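Local coordinates for uncharacterized protein AF_1514 (Archaeoglobus fulgidus DSM 4304, PDB 3C0F), which is of unknown function but adopts a hot dog fold and belongs to a family of uncharacterised domains, at residues K13-L17 with E18-R22. Sequence-based numbering, arbitrary orientation.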
loop_
_atom_site.group_PDB
_atom_site.type_symbol
_atom_site.label_atom_id
_atom_site.label_comp_id
_atom_site.label_asym_id
_atom_site.label_seq_id
_atom_site.Cartn_x
_atom_site.Cartn_y
_atom_site.Cartn_z
ATOM N N LYS A 13 -6.997 -0.459 -12.971
ATOM C CA LYS A 13 -8.358 -0.913 -13.226
ATOM C C LYS A 13 -9.348 -0.332 -12.215
ATOM O O LYS A 13 -8.965 0.073 -11.112
ATOM C CB LYS A 13 -8.432 -2.445 -13.234
ATOM C CG LYS A 13 -8.270 -3.113 -11.872
ATOM C CD LYS A 13 -8.551 -4.602 -11.971
ATOM C CE LYS A 13 -8.399 -5.290 -10.629
ATOM N NZ LYS A 13 -8.643 -6.755 -10.749
ATOM N N GLU A 14 -10.617 -0.288 -12.609
ATOM C CA GLU A 14 -11.691 0.110 -11.707
ATOM C C GLU A 14 -12.075 -1.066 -10.816
ATOM O O GLU A 14 -12.095 -2.216 -11.267
ATOM C CB GLU A 14 -12.908 0.607 -12.491
ATOM C CG GLU A 14 -12.691 1.924 -13.239
ATOM C CD GLU A 14 -12.746 3.157 -12.339
ATOM O OE1 GLU A 14 -12.994 3.023 -11.120
ATOM O OE2 GLU A 14 -12.543 4.274 -12.862
ATOM N N VAL A 15 -12.362 -0.771 -9.550
ATOM C CA VAL A 15 -12.731 -1.798 -8.578
ATOM C C VAL A 15 -14.101 -1.544 -7.956
ATOM O O VAL A 15 -14.496 -0.393 -7.737
ATOM C CB VAL A 15 -11.667 -1.968 -7.450
ATOM C CG1 VAL A 15 -10.371 -2.546 -8.010
ATOM C CG2 VAL A 15 -11.412 -0.649 -6.710
ATOM N N SER A 16 -14.816 -2.630 -7.682
ATOM C CA SER A 16 -16.064 -2.581 -6.933
ATOM C C SER A 16 -15.748 -2.572 -5.443
ATOM O O SER A 16 -14.597 -2.778 -5.047
ATOM C CB SER A 16 -16.926 -3.798 -7.268
ATOM O OG SER A 16 -16.340 -4.980 -6.744
ATOM N N LEU A 17 -16.766 -2.338 -4.620
ATOM C CA LEU A 17 -16.595 -2.382 -3.169
ATOM C C LEU A 17 -16.083 -3.751 -2.706
ATOM O O LEU A 17 -15.148 -3.823 -1.906
ATOM C CB LEU A 17 -17.901 -2.009 -2.453
ATOM C CG LEU A 17 -18.030 -2.248 -0.941
ATOM C CD1 LEU A 17 -16.945 -1.532 -0.128
ATOM C CD2 LEU A 17 -19.418 -1.841 -0.469
ATOM N N GLU A 18 -16.688 -4.820 -3.226
ATOM C CA GLU A 18 -16.305 -6.193 -2.881
ATOM C C GLU A 18 -14.852 -6.486 -3.271
ATOM O O GLU A 18 -14.090 -7.039 -2.477
ATOM C CB GLU A 18 -17.252 -7.203 -3.541
ATOM C CG GLU A 18 -16.919 -8.669 -3.247
ATOM C CD GLU A 18 -17.956 -9.648 -3.781
ATOM O OE1 GLU A 18 -18.780 -9.265 -4.640
ATOM O OE2 GLU A 18 -17.942 -10.816 -3.338
ATOM N N GLU A 19 -14.485 -6.105 -4.493
ATOM C CA GLU A 19 -13.122 -6.290 -4.990
ATOM C C GLU A 19 -12.097 -5.527 -4.152
ATOM O O GLU A 19 -11.050 -6.079 -3.799
ATOM C CB GLU A 19 -13.026 -5.877 -6.460
ATOM C CG GLU A 19 -13.670 -6.871 -7.417
ATOM C CD GLU A 19 -13.777 -6.351 -8.841
ATOM O OE1 GLU A 19 -13.692 -5.120 -9.051
ATOM O OE2 GLU A 19 -13.956 -7.183 -9.754
ATOM N N ALA A 20 -12.411 -4.269 -3.834
ATOM C CA ALA A 20 -11.534 -3.424 -3.027
ATOM C C ALA A 20 -11.361 -3.971 -1.610
ATOM O O ALA A 20 -10.252 -3.951 -1.063
ATOM C CB ALA A 20 -12.056 -1.992 -2.986
ATOM N N GLU A 21 -12.456 -4.458 -1.025
ATOM C CA GLU A 21 -12.418 -5.049 0.313
ATOM C C GLU A 21 -11.551 -6.304 0.348
ATOM O O GLU A 21 -10.759 -6.485 1.274
ATOM C CB GLU A 21 -13.825 -5.349 0.843
ATOM C CG GLU A 21 -13.820 -5.927 2.266
ATOM C CD GLU A 21 -15.126 -5.730 3.004
ATOM O OE1 GLU A 21 -15.707 -4.630 2.909
ATOM O OE2 GLU A 21 -15.561 -6.673 3.698
ATOM N N ARG A 22 -11.696 -7.149 -0.671
ATOM C CA ARG A 22 -10.875 -8.355 -0.805
ATOM C C ARG A 22 -9.385 -8.002 -0.901
ATOM O O ARG A 22 -8.562 -8.608 -0.209
ATOM C CB ARG A 22 -11.330 -9.188 -2.006
ATOM C CG ARG A 22 -10.694 -10.577 -2.105
ATOM C CD ARG A 22 -11.410 -11.458 -3.132
ATOM N NE ARG A 22 -11.256 -10.972 -4.504
ATOM C CZ ARG A 22 -12.206 -10.352 -5.202
ATOM N NH1 ARG A 22 -13.404 -10.135 -4.671
ATOM N NH2 ARG A 22 -11.957 -9.950 -6.442
#
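S16 and E19 bind each other's backbone amides. The hydroxyl OG of S16 accepts from E19 N at 3.1 Å in a nearly straight bond, OG being turned between its own backbone N and carbonyl carbon (chi1 69°). In return, S16 N donates to E19 OE1, also at 3.1 Å; the amide meets this oxygen on the anti side of the carboxylate, 29° out of its plane. CG of E19 lies anti to its carbonyl carbon (chi1 -74°), and the extended chain beyond it runs back past S16, with CG 3.3 Å from S16 OG. This reciprocal pair is a capping box, with S16 as N-cap of helix 17-23, the helix packed against strand 77-84 of the hot dog fold. Were E19 an alanine, the amide of S16 would probably lose its acceptor, and the contact of CG with the serine hydroxyl would go with it. Main-chain bonds begin the helix proper: A20 N donates to S16 O and E21 N to L17 O, each at 2.9 Å. Apolar contact is slight, CG2 of V15 touching CB of A20 at 4.0 Å; A20 also rests on F77 and F79, while L17 reaches F77, V39 and Y46.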